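Long-range contact in iron transport multicopper oxidase FET3 (Saccharomyces cerevisiae, PDB 1ZPU), which oxidises ferrous to ferric iron with dioxygen, using four copper ions, so that the iron can enter the cell through the permease FTR1: residues I215-Y229 against S292-Y305. Numbering follows the deposited sequence.
Sequences IDGITTEKNVTDMLY and SIDNFLDDFYLQPY. With NAG (2-acetamido-2-deoxy-beta-D-glucopyranose), chain I; NAG (2-acetamido-2-deoxy-beta-D-glucopyranose), chain B.
Ile215 lays CG2 against CD2 of Leu302, 3.7 Å away, at the first position of the type I' turn that leads into strand 218-225. This is an outermost strand of its sheet in the second cupredoxin-like domain, and the linker 292-305, on its way to the third domain, runs along it. Thr219 O receives Tyr305 N at 2.7 Å, while Glu221 N points almost straight down the carbonyl of Gln303 (N to O, 2.7 Å); these two bonds bracket Thr220 and Pro304 as a single beta bridge. Thr220 OG1 lies 3.0 Å from that same Gln303 O, at best a weak bond, since Glu221 O is also within its reach. Asn223 carries the glycan: its ND2 is bonded to C1 of the first N-acetylglucosamine, OD1 meets Leu297 CD1, and ND2 and CB lie against Leu302 CD1. The second sugar lies over one face of the Tyr301 ring, with C6 3.8 Å from CE1, while Phe300 backs the other face; an alanine in place of Tyr301 would probably leave this sugar without its aromatic platform and freer to swing. Thr225 CG2 packs on Leu297 CB. Met227 O accepts Leu297 N at 3.1 Å, and its chain, CG anti to the backbone N (chi1 -166°), carries CE to Ser292 O. Tyr229 CB sits over a face of Phe296, 3.7 Å from the ring centroid, while its hydroxyl bonds Asp257 and Ser200. Backbone bonds at Leu297, Gln303 and Tyr305 thus set the register, and apolar contacts, not salt bridges, complete the joint.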
loop_
_atom_site.group_PDB
_atom_site.type_symbol
_atom_site.label_atom_id
_atom_site.label_comp_id
_atom_site.label_asym_id
_atom_site.label_seq_id
_atom_site.Cartn_x
_atom_site.Cartn_y
_atom_site.Cartn_z
ATOM N N ILE A 215 -1.609 -2.923 14.161
ATOM C CA ILE A 215 -1.282 -2.178 12.939
ATOM C C ILE A 215 -0.760 -3.127 11.859
ATOM O O ILE A 215 0.036 -4.023 12.149
ATOM C CB ILE A 215 -0.271 -1.021 13.184
ATOM C CG1 ILE A 215 1.030 -1.539 13.810
ATOM C CG2 ILE A 215 -0.904 0.081 14.019
ATOM C CD1 ILE A 215 2.163 -0.568 13.730
ATOM N N ASP A 216 -1.225 -2.936 10.627
ATOM C CA ASP A 216 -0.785 -3.721 9.463
ATOM C C ASP A 216 -0.647 -5.217 9.755
ATOM O O ASP A 216 0.390 -5.819 9.443
ATOM C CB ASP A 216 0.550 -3.184 8.899
ATOM C CG ASP A 216 0.472 -1.719 8.436
ATOM O OD1 ASP A 216 1.485 -1.214 7.886
ATOM O OD2 ASP A 216 -0.581 -1.070 8.622
ATOM N N GLY A 217 -1.662 -5.815 10.375
ATOM C CA GLY A 217 -1.607 -7.256 10.683
ATOM C C GLY A 217 -0.802 -7.668 11.911
ATOM O O GLY A 217 -0.831 -8.838 12.307
ATOM N N ILE A 218 -0.091 -6.718 12.521
ATOM C CA ILE A 218 0.746 -6.972 13.713
ATOM C C ILE A 218 0.018 -6.550 15.004
ATOM O O ILE A 218 -0.176 -5.352 15.248
ATOM C CB ILE A 218 2.109 -6.209 13.597
ATOM C CG1 ILE A 218 2.915 -6.667 12.362
ATOM C CG2 ILE A 218 2.929 -6.268 14.895
ATOM C CD1 ILE A 218 3.291 -8.156 12.300
ATOM N N THR A 219 -0.397 -7.524 15.818
ATOM C CA THR A 219 -1.058 -7.223 17.101
ATOM C C THR A 219 -0.137 -6.430 18.029
ATOM O O THR A 219 1.050 -6.743 18.187
ATOM C CB THR A 219 -1.538 -8.488 17.881
ATOM O OG1 THR A 219 -2.354 -9.311 17.047
ATOM C CG2 THR A 219 -2.348 -8.096 19.113
ATOM N N THR A 220 -0.706 -5.417 18.663
ATOM C CA THR A 220 0.064 -4.517 19.494
ATOM C C THR A 220 -0.410 -4.541 20.962
ATOM O O THR A 220 -1.494 -5.047 21.259
ATOM C CB THR A 220 0.083 -3.079 18.860
ATOM O OG1 THR A 220 1.052 -2.264 19.531
ATOM C CG2 THR A 220 -1.257 -2.401 18.949
ATOM N N GLU A 221 0.419 -4.032 21.871
ATOM C CA GLU A 221 -0.020 -3.739 23.242
ATOM C C GLU A 221 -0.949 -2.543 23.171
ATOM O O GLU A 221 -0.719 -1.615 22.379
ATOM C CB GLU A 221 1.154 -3.369 24.153
ATOM C CG GLU A 221 2.287 -4.399 24.239
ATOM C CD GLU A 221 2.017 -5.550 25.213
ATOM O OE1 GLU A 221 0.894 -5.646 25.773
ATOM O OE2 GLU A 221 2.948 -6.367 25.410
ATOM N N LYS A 222 -1.985 -2.557 24.002
ATOM C CA LYS A 222 -2.979 -1.480 24.051
ATOM C C LYS A 222 -2.321 -0.095 24.133
ATOM O O LYS A 222 -1.569 0.170 25.072
ATOM C CB LYS A 222 -3.873 -1.671 25.285
ATOM C CG LYS A 222 -4.557 -3.015 25.377
ATOM C CD LYS A 222 -5.783 -2.901 26.244
ATOM C CE LYS A 222 -6.660 -4.127 26.099
ATOM N NZ LYS A 222 -8.082 -3.832 26.417
ATOM N N ASN A 223 -2.587 0.776 23.159
ATOM C CA ASN A 223 -2.199 2.191 23.271
ATOM C C ASN A 223 -3.400 3.098 23.031
ATOM O O ASN A 223 -3.976 3.093 21.941
ATOM C CB ASN A 223 -1.050 2.559 22.313
ATOM C CG ASN A 223 -0.257 3.829 22.754
ATOM O OD1 ASN A 223 -0.831 4.890 23.045
ATOM N ND2 ASN A 223 1.083 3.710 22.749
ATOM N N VAL A 224 -3.764 3.876 24.047
ATOM C CA VAL A 224 -4.917 4.770 23.990
ATOM C C VAL A 224 -4.567 6.115 23.335
ATOM O O VAL A 224 -3.562 6.725 23.664
ATOM C CB VAL A 224 -5.506 4.990 25.410
ATOM C CG1 VAL A 224 -6.677 5.937 25.363
ATOM C CG2 VAL A 224 -5.937 3.671 26.013
ATOM N N THR A 225 -5.401 6.559 22.399
ATOM C CA THR A 225 -5.265 7.883 21.764
ATOM C C THR A 225 -6.615 8.540 21.511
ATOM O O THR A 225 -7.669 7.894 21.552
ATOM C CB THR A 225 -4.642 7.825 20.329
ATOM O OG1 THR A 225 -3.954 6.583 20.115
ATOM C CG2 THR A 225 -3.705 9.044 20.072
ATOM N N ASP A 226 -6.561 9.824 21.186
ATOM C CA ASP A 226 -7.722 10.552 20.741
ATOM C C ASP A 226 -7.724 10.660 19.233
ATOM O O ASP A 226 -8.766 10.907 18.642
ATOM C CB ASP A 226 -7.709 11.949 21.333
ATOM C CG ASP A 226 -7.780 11.938 22.843
ATOM O OD1 ASP A 226 -7.248 12.884 23.469
ATOM O OD2 ASP A 226 -8.365 10.976 23.402
ATOM N N MET A 227 -6.567 10.474 18.604
ATOM C CA MET A 227 -6.439 10.734 17.172
ATOM C C MET A 227 -5.418 9.832 16.450
ATOM O O MET A 227 -4.343 9.529 16.983
ATOM C CB MET A 227 -6.099 12.211 16.955
ATOM C CG MET A 227 -6.268 12.668 15.520
ATOM S SD MET A 227 -5.919 14.410 15.250
ATOM C CE MET A 227 -7.115 15.175 16.329
ATOM N N LEU A 228 -5.749 9.406 15.235
ATOM C CA LEU A 228 -4.788 8.652 14.411
ATOM C C LEU A 228 -4.395 9.417 13.170
ATOM O O LEU A 228 -5.203 10.146 12.618
ATOM C CB LEU A 228 -5.350 7.300 13.983
ATOM C CG LEU A 228 -5.801 6.304 15.047
ATOM C CD1 LEU A 228 -6.573 5.165 14.403
ATOM C CD2 LEU A 228 -4.619 5.775 15.854
ATOM N N TYR A 229 -3.147 9.255 12.744
ATOM C CA TYR A 229 -2.720 9.682 11.416
ATOM C C TYR A 229 -2.526 8.410 10.575
ATOM O O TYR A 229 -1.620 7.629 10.832
ATOM C CB TYR A 229 -1.431 10.505 11.505
ATOM C CG TYR A 229 -0.911 11.046 10.182
ATOM C CD1 TYR A 229 -1.383 12.251 9.650
ATOM C CD2 TYR A 229 0.052 10.345 9.460
ATOM C CE1 TYR A 229 -0.916 12.737 8.429
ATOM C CE2 TYR A 229 0.526 10.819 8.246
ATOM C CZ TYR A 229 0.048 12.013 7.737
ATOM O OH TYR A 229 0.553 12.449 6.528
ATOM N N SER A 292 -6.061 20.720 17.961
ATOM C CA SER A 292 -4.771 20.472 17.330
ATOM C C SER A 292 -4.735 19.157 16.555
ATOM O O SER A 292 -5.328 18.149 16.967
ATOM C CB SER A 292 -3.668 20.474 18.379
ATOM O OG SER A 292 -2.455 19.977 17.845
ATOM N N ILE A 293 -4.030 19.161 15.427
ATOM C CA ILE A 293 -3.842 17.935 14.649
ATOM C C ILE A 293 -2.392 17.475 14.779
ATOM O O ILE A 293 -1.857 16.783 13.915
ATOM C CB ILE A 293 -4.268 18.111 13.180
ATOM C CG1 ILE A 293 -3.520 19.274 12.524
ATOM C CG2 ILE A 293 -5.773 18.324 13.095
ATOM C CD1 ILE A 293 -3.484 19.230 11.009
ATOM N N ASP A 294 -1.761 17.863 15.883
ATOM C CA ASP A 294 -0.344 17.560 16.117
ATOM C C ASP A 294 -0.135 16.491 17.184
ATOM O O ASP A 294 1.008 16.120 17.454
ATOM C CB ASP A 294 0.450 18.823 16.516
ATOM C CG ASP A 294 0.463 19.904 15.423
ATOM O OD1 ASP A 294 -0.043 19.686 14.303
ATOM O OD2 ASP A 294 0.990 21.002 15.691
ATOM N N ASN A 295 -1.220 16.001 17.790
ATOM C CA ASN A 295 -1.087 15.054 18.900
ATOM C C ASN A 295 -1.613 13.662 18.605
ATOM O O ASN A 295 -1.928 12.906 19.527
ATOM C CB ASN A 295 -1.730 15.596 20.171
ATOM C CG ASN A 295 -1.182 16.940 20.562
ATOM O OD1 ASN A 295 0.031 17.136 20.612
ATOM N ND2 ASN A 295 -2.074 17.883 20.836
ATOM N N PHE A 296 -1.686 13.319 17.325
ATOM C CA PHE A 296 -2.034 11.961 16.919
ATOM C C PHE A 296 -0.956 10.990 17.394
ATOM O O PHE A 296 0.194 11.384 17.603
ATOM C CB PHE A 296 -2.179 11.870 15.382
ATOM C CG PHE A 296 -0.966 12.352 14.632
ATOM C CD1 PHE A 296 0.082 11.486 14.348
ATOM C CD2 PHE A 296 -0.862 13.688 14.241
ATOM C CE1 PHE A 296 1.205 11.935 13.673
ATOM C CE2 PHE A 296 0.263 14.145 13.571
ATOM C CZ PHE A 296 1.302 13.270 13.291
ATOM N N LEU A 297 -1.330 9.725 17.543
ATOM C CA LEU A 297 -0.395 8.660 17.894
ATOM C C LEU A 297 0.758 8.506 16.895
ATOM O O LEU A 297 0.540 8.381 15.702
ATOM C CB LEU A 297 -1.147 7.334 17.987
ATOM C CG LEU A 297 -0.333 6.063 18.208
ATOM C CD1 LEU A 297 0.120 5.998 19.662
ATOM C CD2 LEU A 297 -1.193 4.876 17.835
ATOM N N ASP A 298 1.988 8.517 17.403
ATOM C CA ASP A 298 3.157 8.184 16.585
ATOM C C ASP A 298 3.371 6.674 16.656
ATOM O O ASP A 298 3.834 6.142 17.673
ATOM C CB ASP A 298 4.418 8.948 17.031
ATOM C CG ASP A 298 5.595 8.752 16.075
ATOM O OD1 ASP A 298 5.538 7.824 15.230
ATOM O OD2 ASP A 298 6.585 9.513 16.169
ATOM N N ASP A 299 3.020 5.998 15.569
ATOM C CA ASP A 299 3.055 4.547 15.495
ATOM C C ASP A 299 4.443 3.964 15.724
ATOM O O ASP A 299 4.567 2.771 15.982
ATOM C CB ASP A 299 2.482 4.064 14.169
ATOM C CG ASP A 299 3.178 4.686 12.965
ATOM O OD1 ASP A 299 3.452 5.909 12.995
ATOM O OD2 ASP A 299 3.442 3.967 11.976
ATOM N N PHE A 300 5.480 4.798 15.650
ATOM C CA PHE A 300 6.857 4.359 15.916
ATOM C C PHE A 300 7.006 3.747 17.322
ATOM O O PHE A 300 7.821 2.839 17.529
ATOM C CB PHE A 300 7.837 5.525 15.710
ATOM C CG PHE A 300 9.279 5.180 15.989
ATOM C CD1 PHE A 300 10.130 4.797 14.957
ATOM C CD2 PHE A 300 9.796 5.250 17.287
ATOM C CE1 PHE A 300 11.475 4.470 15.212
ATOM C CE2 PHE A 300 11.118 4.915 17.545
ATOM C CZ PHE A 300 11.961 4.526 16.502
ATOM N N TYR A 301 6.217 4.230 18.281
ATOM C CA TYR A 301 6.338 3.790 19.669
ATOM C C TYR A 301 5.390 2.646 20.045
ATOM O O TYR A 301 5.375 2.201 21.199
ATOM C CB TYR A 301 6.164 4.983 20.611
ATOM C CG TYR A 301 7.267 6.014 20.481
ATOM C CD1 TYR A 301 7.077 7.181 19.734
ATOM C CD2 TYR A 301 8.501 5.823 21.098
ATOM C CE1 TYR A 301 8.085 8.129 19.608
ATOM C CE2 TYR A 301 9.512 6.759 20.978
ATOM C CZ TYR A 301 9.298 7.908 20.232
ATOM O OH TYR A 301 10.306 8.837 20.118
ATOM N N LEU A 302 4.604 2.176 19.072
ATOM C CA LEU A 302 3.760 0.993 19.269
ATOM C C LEU A 302 4.594 -0.255 19.624
ATOM O O LEU A 302 5.762 -0.381 19.218
ATOM C CB LEU A 302 2.889 0.749 18.049
ATOM C CG LEU A 302 1.432 1.234 18.091
ATOM C CD1 LEU A 302 1.166 2.322 19.134
ATOM C CD2 LEU A 302 1.014 1.683 16.701
ATOM N N GLN A 303 4.009 -1.157 20.413
ATOM C CA GLN A 303 4.749 -2.319 20.909
ATOM C C GLN A 303 4.059 -3.612 20.516
ATOM O O GLN A 303 3.002 -3.941 21.063
ATOM C CB GLN A 303 4.905 -2.252 22.419
ATOM C CG GLN A 303 5.639 -1.022 22.890
ATOM C CD GLN A 303 5.516 -0.798 24.374
ATOM O OE1 GLN A 303 5.354 0.331 24.822
ATOM N NE2 GLN A 303 5.584 -1.871 25.146
ATOM N N PRO A 304 4.637 -4.338 19.540
ATOM C CA PRO A 304 4.149 -5.649 19.120
ATOM C C PRO A 304 3.833 -6.570 20.289
ATOM O O PRO A 304 4.597 -6.625 21.253
ATOM C CB PRO A 304 5.332 -6.211 18.342
ATOM C CG PRO A 304 5.947 -5.012 17.736
ATOM C CD PRO A 304 5.792 -3.907 18.732
ATOM N N TYR A 305 2.714 -7.281 20.204
ATOM C CA TYR A 305 2.338 -8.255 21.231
ATOM C C TYR A 305 3.340 -9.404 21.270
ATOM O O TYR A 305 3.740 -9.842 22.340
ATOM C CB TYR A 305 0.922 -8.783 20.988
ATOM C CG TYR A 305 0.368 -9.624 22.119
ATOM C CD1 TYR A 305 -0.050 -9.035 23.316
ATOM C CD2 TYR A 305 0.250 -11.008 21.988
ATOM C CE1 TYR A 305 -0.564 -9.800 24.354
ATOM C CE2 TYR A 305 -0.259 -11.781 23.019
ATOM C CZ TYR A 305 -0.663 -11.175 24.201
ATOM O OH TYR A 305 -1.164 -11.948 25.232
HETATM C C1 NAG I . 1.841 4.663 23.537
HETATM C C2 NAG I . 3.021 3.757 23.872
HETATM C C3 NAG I . 4.182 4.531 24.533
HETATM C C4 NAG I . 4.403 5.990 24.103
HETATM C C5 NAG I . 3.172 6.620 23.429
HETATM C C6 NAG I . 3.559 7.687 22.410
HETATM C C7 NAG I . 2.326 1.393 24.364
HETATM C C8 NAG I . 2.333 0.993 22.906
HETATM N N2 NAG I . 2.559 2.669 24.725
HETATM O O3 NAG I . 5.397 3.852 24.303
HETATM O O4 NAG I . 4.785 6.681 25.291
HETATM O O5 NAG I . 2.402 5.667 22.722
HETATM O O6 NAG I . 2.547 7.823 21.433
HETATM O O7 NAG I . 2.105 0.532 25.215
HETATM C C1 NAG B . 5.693 7.831 25.212
HETATM C C2 NAG B . 6.925 7.692 26.148
HETATM C C3 NAG B . 8.257 7.548 25.367
HETATM C C4 NAG B . 8.415 8.550 24.211
HETATM C C5 NAG B . 7.080 9.249 23.939
HETATM C C6 NAG B . 7.053 10.095 22.666
HETATM C C7 NAG B . 6.708 8.838 28.405
HETATM C C8 NAG B . 5.744 9.954 28.857
HETATM N N2 NAG B . 7.025 8.821 27.094
HETATM O O3 NAG B . 8.389 6.241 24.843
HETATM O O4 NAG B . 9.430 9.482 24.519
HETATM O O5 NAG B . 6.080 8.244 23.905
HETATM O O6 NAG B . 5.921 10.945 22.704
HETATM O O7 NAG B . 7.165 8.026 29.242
#